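Local coordinates for protein ABC transporter permease (Klebsiella pneumoniae, PDB 5NUP) that probably takes part, as the outer-membrane lipoprotein MlaA, in removing mislocalised phospholipids from the outer leaflet of the outer membrane and so in maintaining its lipid asymmetry, at residues T60-E64 and K169-E173; R38-W44 and E176-L182; P66-N71 and D152-L158. Numbering follows the deposited sequence.

Interaction 1: T60-E64 and K169-E173; sequences TSNLE and KWAVE
A salt-bridged contact joins T60-E64, at the C-terminal part of helix 50-62, to the middle of helix 163-180. K169-E173 is regular helix, E173 N bonding to K169 O at 2.9 Å. In T60-E64, L63 N bonds to T60 O at 3.0 Å and E64 N to S61 O at 3.1 Å. T60 and K169 come closest, CA to CA 6.2 Å. K169 runs past T60, whose CG2 is 4.0 Å from K169 CG, and L63, whose CD1 is 4.3 Å from K169 CD; chi1 to chi3 are t, then chi4 turns to -18° and swings NZ round to two carboxylates. The result is a salt-bridge network: K169 NZ lies 2.6 Å from E64 OE2 and also 2.6 Å from E173 OE2, one helical turn on. The shared lysine offsets the like charges of E64 OE2 and E173 OE2, 3.7 Å apart. T60 OG1, hydrogen-bonded to L56 O, stands 3.3 Å from E173 OE2; E64 OE1 also makes a long, weak ion pair with R117.

Interaction 2: R38-W44 and E176-L182; sequences RPVAVAW and ETRAQLL
This is close, nearly perpendicular helix-helix packing with alanine against alanine at the crossing. The start of helix 38-47 crosses the C-terminal end of helix 163-180 with the axes of the short segments 8.3 Å apart and a signed crossing angle of -81°. R38-W44 is helical throughout; E176-Q180 is helical and L181-L182 follow it. A41 CA lies 4.5 Å from A179 CA, and A41 CB lies 4.2 Å from A179 CB. The A41 methyl is the bump here, seated against both the backbone, A41 CB to A179 N 3.6 Å, and the R178 side chain, A41 CB to R178 CG 3.5 Å. L182 (chi1 -97°, off-well; chi2 t) reaches back the other way, into the hollow beside A41 and V42: its CD1 lies 4.0 Å from A41 CB and 3.2 Å from A41 O, its CD2 3.4 Å from V42 CG1. That same CD2 sits over one face of the R38 guanidinium, 3.4 Å from R38 CZ. R38 NE and R178 NH2 are 3.6 Å apart despite like charge; D185 forms a salt bridge with R38, and D33 with R178. Towards the other end, W44 (chi1 t) lays its indole beside the A179 methyl, CD1 to CB 3.6 Å. E176, salt-bridged to R53 through OE1, meets the indole edge with its other oxygen: W44 NE1 donates to E176 OE2 at 2.9 Å and 164°.

Interaction 3: P66-N71 and D152-L158; sequences PAVMVN and DGLYPVL
P66, A67 and V70 form the apolar side of this helix-against-loop packing, in which one face of helix 65-74 is covered by the irregular chain that leads from strand 139-141 to helix 163-180. P66 CG rests on V157 CG2 at 3.6 Å. The A67 methyl faces both D152 and Y155, its CB 3.9 Å from D152 CB and 3.4 Å from Y155 OH, with L158 CD2 farther off at 4.4 Å. V70, one turn after P66, brings CG1 to 3.5 Å from Y155 CZ. P66-N71 is regular helix, with V70 N to P66 O and N71 N to A67 O both 3.1 Å. Across the gap the nearest CA pairs are A67 with D152 at 6.1 Å and P66 with V157 at 6.6 Å. D152 is in 3-10 conformation, Y155 and P156 are extended (psi 155° and 164°), the peptide between P156 and V157 is cis, and V157 lies against P66. Y155 (chi1 p) turns its ring edge to the helix, near P66 O and A67 CA, and carries its hydroxyl to the polar rim. There D152 is the hub: its OD1 binds R117 in a salt bridge and takes a hydrogen bond from F118 N. Its OD2 receives one hydrogen bond from N71 ND2 across the contact, at 2.8 Å and 161°, and a very short one from Y155 OH of its own segment, at 2.4 Å.

In the fold
Two contacts share helix 163-180: interaction 1 uses its middle and interaction 2 its C-terminal end, their centres 16 Å apart, and V172 CG1 packs on W44 CH2 at 4.0 Å between them. Interaction 3 abuts interaction 1, its centre 13 Å away, where L63 O lies 3.4 Å from both V157 CG2 and L158 CD1. R117 also ties these two, in a salt bridge to D152 and a weak ion pair to E64. Interactions 2 and 3 do not touch: they lie on opposite sides of the chain's centre, 28 Å between centres. Bound C8E detergent comes within about 9 Å of the V157 side chain, and about 11 to 12 Å of those of E176 and S61.

Interaction 1: T60-E64 and K169-E173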
loop_
_atom_site.group_PDB
_atom_site.type_symbol
_atom_site.label_atom_id
_atom_site.label_comp_id
_atom_site.label_asym_id
_atom_site.label_seq_id
_atom_site.Cartn_x
_atom_site.Cartn_y
_atom_site.Cartn_z
ATOM N N THR F 60 22.979 -36.092 -11.098
ATOM C CA THR F 60 23.784 -37.090 -10.393
ATOM C C THR F 60 24.979 -36.428 -9.726
ATOM O O THR F 60 25.296 -36.736 -8.571
ATOM C CB THR F 60 24.269 -38.221 -11.331
ATOM O OG1 THR F 60 24.854 -37.692 -12.530
ATOM C CG2 THR F 60 23.135 -39.172 -11.694
ATOM N N SER F 61 25.647 -35.514 -10.448
ATOM C CA SER F 61 26.733 -34.710 -9.889
ATOM C C SER F 61 26.341 -34.058 -8.575
ATOM O O SER F 61 27.166 -33.943 -7.663
ATOM C CB SER F 61 27.162 -33.637 -10.882
ATOM O OG SER F 61 28.415 -33.100 -10.491
ATOM N N ASN F 62 25.100 -33.566 -8.491
ATOM C CA ASN F 62 24.630 -32.873 -7.303
ATOM C C ASN F 62 24.589 -33.800 -6.096
ATOM O O ASN F 62 24.799 -33.345 -4.967
ATOM C CB ASN F 62 23.238 -32.280 -7.552
ATOM C CG ASN F 62 22.877 -31.179 -6.547
ATOM O OD1 ASN F 62 23.473 -30.092 -6.553
ATOM N ND2 ASN F 62 21.924 -31.470 -5.668
ATOM N N LEU F 63 24.346 -35.099 -6.308
ATOM C CA LEU F 63 24.305 -36.030 -5.180
ATOM C C LEU F 63 25.657 -36.156 -4.482
ATOM O O LEU F 63 25.722 -36.647 -3.347
ATOM C CB LEU F 63 23.854 -37.404 -5.654
ATOM C CG LEU F 63 22.489 -37.601 -6.317
ATOM C CD1 LEU F 63 22.266 -39.097 -6.559
ATOM C CD2 LEU F 63 21.363 -37.052 -5.438
ATOM N N GLU F 64 26.734 -35.712 -5.132
ATOM C CA GLU F 64 28.081 -35.793 -4.598
ATOM C C GLU F 64 28.585 -34.507 -3.959
ATOM O O GLU F 64 29.647 -34.543 -3.328
ATOM C CB GLU F 64 29.040 -36.182 -5.712
ATOM C CG GLU F 64 28.785 -37.565 -6.212
ATOM C CD GLU F 64 29.812 -37.994 -7.189
ATOM O OE1 GLU F 64 30.980 -37.591 -7.008
ATOM O OE2 GLU F 64 29.430 -38.679 -8.163
ATOM N N LYS F 169 23.153 -44.429 -11.066
ATOM C CA LYS F 169 24.001 -43.246 -11.164
ATOM C C LYS F 169 25.320 -43.562 -11.874
ATOM O O LYS F 169 25.730 -42.838 -12.796
ATOM C CB LYS F 169 24.200 -42.659 -9.760
ATOM C CG LYS F 169 25.348 -41.722 -9.610
ATOM C CD LYS F 169 25.530 -41.445 -8.135
ATOM C CE LYS F 169 26.500 -40.298 -7.884
ATOM N NZ LYS F 169 27.337 -40.019 -9.067
ATOM N N TRP F 170 26.005 -44.637 -11.451
ATOM C CA TRP F 170 27.211 -45.101 -12.143
ATOM C C TRP F 170 26.939 -45.396 -13.627
ATOM O O TRP F 170 27.751 -45.059 -14.505
ATOM C CB TRP F 170 27.782 -46.321 -11.426
ATOM C CG TRP F 170 28.866 -46.967 -12.188
ATOM C CD1 TRP F 170 30.094 -46.445 -12.462
ATOM C CD2 TRP F 170 28.816 -48.243 -12.821
ATOM N NE1 TRP F 170 30.821 -47.335 -13.209
ATOM C CE2 TRP F 170 30.049 -48.441 -13.456
ATOM C CE3 TRP F 170 27.837 -49.234 -12.921
ATOM C CZ2 TRP F 170 30.333 -49.593 -14.175
ATOM C CZ3 TRP F 170 28.118 -50.368 -13.629
ATOM C CH2 TRP F 170 29.354 -50.547 -14.246
ATOM N N ALA F 171 25.813 -46.051 -13.923
ATOM C CA ALA F 171 25.463 -46.375 -15.302
ATOM C C ALA F 171 25.244 -45.108 -16.131
ATOM O O ALA F 171 25.906 -44.909 -17.170
ATOM C CB ALA F 171 24.212 -47.258 -15.324
ATOM N N VAL F 172 24.320 -44.235 -15.678
ATOM C CA VAL F 172 24.024 -43.006 -16.422
ATOM C C VAL F 172 25.287 -42.153 -16.606
ATOM O O VAL F 172 25.584 -41.675 -17.708
ATOM C CB VAL F 172 22.923 -42.209 -15.705
ATOM C CG1 VAL F 172 22.571 -40.972 -16.508
ATOM C CG2 VAL F 172 21.684 -43.078 -15.537
ATOM N N GLU F 173 26.080 -41.994 -15.535
ATOM C CA GLU F 173 27.349 -41.269 -15.622
ATOM C C GLU F 173 28.320 -41.980 -16.553
ATOM O O GLU F 173 29.005 -41.334 -17.354
ATOM C CB GLU F 173 27.934 -41.123 -14.215
ATOM C CG GLU F 173 27.344 -39.975 -13.431
ATOM C CD GLU F 173 27.918 -39.871 -12.035
ATOM O OE1 GLU F 173 28.572 -40.851 -11.598
ATOM O OE2 GLU F 173 27.684 -38.825 -11.369
#

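Interaction 2: R38-W44 and E176-L182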
loop_
_atom_site.group_PDB
_atom_site.type_symbol
_atom_site.label_atom_id
_atom_site.label_comp_id
_atom_site.label_asym_id
_atom_site.label_seq_id
_atom_site.Cartn_x
_atom_site.Cartn_y
_atom_site.Cartn_z
ATOM N N ARG F 38 29.660 -48.983 -26.370
ATOM C CA ARG F 38 29.848 -47.901 -27.331
ATOM C C ARG F 38 28.626 -47.834 -28.243
ATOM O O ARG F 38 28.195 -46.735 -28.612
ATOM C CB ARG F 38 31.135 -48.037 -28.150
ATOM C CG ARG F 38 31.167 -47.008 -29.250
ATOM C CD ARG F 38 32.136 -47.275 -30.353
ATOM N NE ARG F 38 32.861 -46.046 -30.657
ATOM C CZ ARG F 38 32.492 -45.165 -31.586
ATOM N NH1 ARG F 38 33.215 -44.066 -31.795
ATOM N NH2 ARG F 38 31.388 -45.373 -32.297
ATOM N N PRO F 39 28.040 -48.966 -28.641
ATOM C CA PRO F 39 26.673 -48.880 -29.181
ATOM C C PRO F 39 25.704 -48.196 -28.224
ATOM O O PRO F 39 24.865 -47.399 -28.661
ATOM C CB PRO F 39 26.289 -50.348 -29.429
ATOM C CG PRO F 39 27.558 -51.125 -29.386
ATOM C CD PRO F 39 28.695 -50.239 -28.993
ATOM N N VAL F 40 25.804 -48.478 -26.920
ATOM C CA VAL F 40 24.925 -47.817 -25.959
ATOM C C VAL F 40 25.243 -46.327 -25.859
ATOM O O VAL F 40 24.341 -45.507 -25.659
ATOM C CB VAL F 40 25.008 -48.506 -24.586
ATOM C CG1 VAL F 40 24.199 -47.752 -23.588
ATOM C CG2 VAL F 40 24.460 -49.887 -24.658
ATOM N N ALA F 41 26.497 -45.934 -26.065
ATOM C CA ALA F 41 26.806 -44.513 -25.977
ATOM C C ALA F 41 26.476 -43.761 -27.255
ATOM O O ALA F 41 26.221 -42.553 -27.190
ATOM C CB ALA F 41 28.279 -44.295 -25.640
ATOM N N VAL F 42 26.467 -44.429 -28.416
ATOM C CA VAL F 42 26.028 -43.713 -29.613
ATOM C C VAL F 42 24.514 -43.605 -29.638
ATOM O O VAL F 42 23.975 -42.563 -30.035
ATOM C CB VAL F 42 26.552 -44.349 -30.912
ATOM C CG1 VAL F 42 28.049 -44.391 -30.914
ATOM C CG2 VAL F 42 25.961 -45.721 -31.128
ATOM N N ALA F 43 23.806 -44.631 -29.154
ATOM C CA ALA F 43 22.361 -44.506 -29.012
ATOM C C ALA F 43 22.020 -43.369 -28.052
ATOM O O ALA F 43 21.072 -42.613 -28.286
ATOM C CB ALA F 43 21.764 -45.831 -28.540
ATOM N N TRP F 44 22.796 -43.232 -26.971
ATOM C CA TRP F 44 22.643 -42.109 -26.052
ATOM C C TRP F 44 22.828 -40.789 -26.786
ATOM O O TRP F 44 22.018 -39.860 -26.653
ATOM C CB TRP F 44 23.663 -42.252 -24.915
ATOM C CG TRP F 44 23.508 -41.336 -23.719
ATOM C CD1 TRP F 44 24.198 -40.183 -23.473
ATOM C CD2 TRP F 44 22.637 -41.531 -22.594
ATOM N NE1 TRP F 44 23.797 -39.642 -22.275
ATOM C CE2 TRP F 44 22.841 -40.452 -21.718
ATOM C CE3 TRP F 44 21.697 -42.509 -22.252
ATOM C CZ2 TRP F 44 22.142 -40.326 -20.525
ATOM C CZ3 TRP F 44 21.003 -42.379 -21.073
ATOM C CH2 TRP F 44 21.226 -41.299 -20.225
ATOM N N GLU F 176 27.274 -41.555 -20.082
ATOM C CA GLU F 176 27.487 -40.183 -20.522
ATOM C C GLU F 176 28.970 -39.931 -20.768
ATOM O O GLU F 176 29.362 -39.464 -21.845
ATOM C CB GLU F 176 26.889 -39.187 -19.521
ATOM C CG GLU F 176 27.274 -37.745 -19.829
ATOM C CD GLU F 176 26.499 -37.170 -21.004
ATOM O OE1 GLU F 176 27.124 -36.485 -21.847
ATOM O OE2 GLU F 176 25.272 -37.425 -21.085
ATOM N N THR F 177 29.819 -40.322 -19.813
ATOM C CA THR F 177 31.265 -40.210 -20.003
ATOM C C THR F 177 31.724 -40.918 -21.276
ATOM O O THR F 177 32.580 -40.401 -22.007
ATOM C CB THR F 177 31.999 -40.778 -18.785
ATOM O OG1 THR F 177 31.549 -40.116 -17.594
ATOM C CG2 THR F 177 33.514 -40.616 -18.950
ATOM N N ARG F 178 31.194 -42.116 -21.544
ATOM C CA ARG F 178 31.512 -42.770 -22.808
ATOM C C ARG F 178 30.924 -41.986 -23.973
ATOM O O ARG F 178 31.572 -41.826 -25.016
ATOM C CB ARG F 178 31.033 -44.227 -22.812
ATOM C CG ARG F 178 31.390 -44.989 -24.099
ATOM C CD ARG F 178 32.899 -45.036 -24.237
ATOM N NE ARG F 178 33.398 -45.852 -25.339
ATOM C CZ ARG F 178 33.928 -45.353 -26.451
ATOM N NH1 ARG F 178 34.014 -44.038 -26.606
ATOM N NH2 ARG F 178 34.368 -46.167 -27.405
ATOM N N ALA F 179 29.687 -41.507 -23.821
ATOM C CA ALA F 179 29.072 -40.729 -24.893
ATOM C C ALA F 179 29.920 -39.510 -25.231
ATOM O O ALA F 179 30.078 -39.162 -26.405
ATOM C CB ALA F 179 27.652 -40.312 -24.508
ATOM N N GLN F 180 30.486 -38.843 -24.222
ATOM C CA GLN F 180 31.330 -37.698 -24.546
ATOM C C GLN F 180 32.657 -38.146 -25.140
ATOM O O GLN F 180 33.149 -37.532 -26.093
ATOM C CB GLN F 180 31.525 -36.805 -23.332
ATOM C CG GLN F 180 30.246 -36.585 -22.589
ATOM C CD GLN F 180 30.177 -35.221 -21.971
ATOM O OE1 GLN F 180 29.104 -34.638 -21.903
ATOM N NE2 GLN F 180 31.326 -34.672 -21.582
ATOM N N LEU F 181 33.235 -39.235 -24.627
ATOM C CA LEU F 181 34.456 -39.756 -25.246
ATOM C C LEU F 181 34.215 -40.345 -26.630
ATOM O O LEU F 181 35.174 -40.829 -27.236
ATOM C CB LEU F 181 35.120 -40.829 -24.372
ATOM C CG LEU F 181 35.701 -40.499 -23.003
ATOM C CD1 LEU F 181 35.911 -41.782 -22.229
ATOM C CD2 LEU F 181 37.021 -39.778 -23.198
ATOM N N LEU F 182 32.977 -40.342 -27.138
ATOM C CA LEU F 182 32.700 -40.971 -28.425
ATOM C C LEU F 182 33.530 -40.371 -29.548
ATOM O O LEU F 182 33.746 -41.029 -30.571
ATOM C CB LEU F 182 31.220 -40.862 -28.777
ATOM C CG LEU F 182 30.397 -42.096 -28.434
ATOM C CD1 LEU F 182 28.926 -41.785 -28.622
ATOM C CD2 LEU F 182 30.860 -43.289 -29.295
#

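Interaction 3: P66-N71 and D152-L158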
loop_
_atom_site.group_PDB
_atom_site.type_symbol
_atom_site.label_atom_id
_atom_site.label_comp_id
_atom_site.label_asym_id
_atom_site.label_seq_id
_atom_site.Cartn_x
_atom_site.Cartn_y
_atom_site.Cartn_z
ATOM N N PRO F 66 27.396 -32.567 -1.356
ATOM C CA PRO F 66 27.544 -32.632 0.110
ATOM C C PRO F 66 28.793 -33.373 0.545
ATOM O O PRO F 66 29.438 -32.991 1.538
ATOM C CB PRO F 66 26.284 -33.372 0.569
ATOM C CG PRO F 66 25.289 -33.136 -0.499
ATOM C CD PRO F 66 26.027 -32.906 -1.788
ATOM N N ALA F 67 29.167 -34.423 -0.192
ATOM C CA ALA F 67 30.367 -35.164 0.168
ATOM C C ALA F 67 31.629 -34.383 -0.177
ATOM O O ALA F 67 32.584 -34.374 0.604
ATOM C CB ALA F 67 30.363 -36.525 -0.523
ATOM N N VAL F 68 31.641 -33.693 -1.319
ATOM C CA VAL F 68 32.791 -32.864 -1.677
ATOM C C VAL F 68 33.065 -31.815 -0.605
ATOM O O VAL F 68 34.222 -31.464 -0.349
ATOM C CB VAL F 68 32.590 -32.241 -3.068
ATOM C CG1 VAL F 68 33.789 -31.417 -3.460
ATOM C CG2 VAL F 68 32.397 -33.337 -4.065
ATOM N N MET F 69 32.016 -31.238 -0.013
ATOM C CA MET F 69 32.272 -30.291 1.063
ATOM C C MET F 69 32.836 -31.009 2.275
ATOM O O MET F 69 33.877 -30.611 2.811
ATOM C CB MET F 69 31.029 -29.494 1.451
ATOM C CG MET F 69 30.340 -29.943 2.730
ATOM S SD MET F 69 29.002 -28.869 3.193
ATOM C CE MET F 69 28.381 -29.794 4.588
ATOM N N VAL F 70 32.181 -32.095 2.705
ATOM C CA VAL F 70 32.573 -32.736 3.959
ATOM C C VAL F 70 34.044 -33.115 3.936
ATOM O O VAL F 70 34.731 -33.043 4.960
ATOM C CB VAL F 70 31.678 -33.965 4.219
ATOM C CG1 VAL F 70 32.375 -34.995 5.103
ATOM C CG2 VAL F 70 30.362 -33.539 4.828
ATOM N N ASN F 71 34.577 -33.409 2.759
ATOM C CA ASN F 71 35.981 -33.781 2.644
ATOM C C ASN F 71 36.902 -32.596 2.392
ATOM O O ASN F 71 38.063 -32.631 2.813
ATOM C CB ASN F 71 36.184 -34.816 1.523
ATOM C CG ASN F 71 35.706 -36.202 1.917
ATOM O OD1 ASN F 71 36.262 -36.830 2.811
ATOM N ND2 ASN F 71 34.694 -36.709 1.200
ATOM N N ASP F 152 32.193 -42.161 1.504
ATOM C CA ASP F 152 31.246 -41.060 1.433
ATOM C C ASP F 152 29.833 -41.537 1.228
ATOM O O ASP F 152 28.916 -40.711 1.195
ATOM C CB ASP F 152 31.610 -40.080 0.297
ATOM C CG ASP F 152 33.003 -39.526 0.458
ATOM O OD1 ASP F 152 33.831 -39.657 -0.476
ATOM O OD2 ASP F 152 33.265 -39.051 1.578
ATOM N N GLY F 153 29.630 -42.851 1.158
ATOM C CA GLY F 153 28.301 -43.416 1.218
ATOM C C GLY F 153 27.896 -43.815 2.626
ATOM O O GLY F 153 26.906 -44.529 2.834
ATOM N N LEU F 154 28.639 -43.327 3.617
ATOM C CA LEU F 154 28.246 -43.517 5.008
ATOM C C LEU F 154 27.523 -42.302 5.588
ATOM O O LEU F 154 26.776 -42.456 6.557
ATOM C CB LEU F 154 29.460 -43.908 5.869
ATOM C CG LEU F 154 30.006 -45.343 5.683
ATOM C CD1 LEU F 154 30.748 -45.539 4.397
ATOM C CD2 LEU F 154 30.907 -45.757 6.821
ATOM N N TYR F 155 27.707 -41.113 5.028
ATOM C CA TYR F 155 26.970 -39.946 5.483
ATOM C C TYR F 155 26.147 -39.342 4.340
ATOM O O TYR F 155 26.482 -39.516 3.160
ATOM C CB TYR F 155 27.937 -38.889 6.030
ATOM C CG TYR F 155 28.998 -38.444 5.042
ATOM C CD1 TYR F 155 30.158 -39.193 4.845
ATOM C CD2 TYR F 155 28.840 -37.253 4.318
ATOM C CE1 TYR F 155 31.126 -38.785 3.960
ATOM C CE2 TYR F 155 29.804 -36.835 3.429
ATOM C CZ TYR F 155 30.951 -37.610 3.252
ATOM O OH TYR F 155 31.932 -37.222 2.366
ATOM N N PRO F 156 25.068 -38.620 4.651
ATOM C CA PRO F 156 24.187 -38.118 3.583
ATOM C C PRO F 156 24.934 -37.124 2.690
ATOM O O PRO F 156 25.990 -36.602 3.063
ATOM C CB PRO F 156 23.040 -37.442 4.356
ATOM C CG PRO F 156 23.533 -37.321 5.806
ATOM C CD PRO F 156 24.500 -38.429 5.999
ATOM N N VAL F 157 24.379 -36.837 1.501
ATOM C CA VAL F 157 23.131 -37.411 0.988
ATOM C C VAL F 157 23.365 -38.685 0.223
ATOM O O VAL F 157 22.411 -39.314 -0.218
ATOM C CB VAL F 157 22.382 -36.427 0.080
ATOM C CG1 VAL F 157 21.966 -35.194 0.867
ATOM C CG2 VAL F 157 23.241 -36.065 -1.132
ATOM N N LEU F 158 24.623 -39.110 0.122
ATOM C CA LEU F 158 24.951 -40.244 -0.728
ATOM C C LEU F 158 24.637 -41.569 -0.069
ATOM O O LEU F 158 24.476 -42.566 -0.774
ATOM C CB LEU F 158 26.438 -40.220 -1.045
ATOM C CG LEU F 158 26.975 -40.525 -2.420
ATOM C CD1 LEU F 158 26.060 -40.013 -3.520
ATOM C CD2 LEU F 158 28.351 -39.891 -2.493
#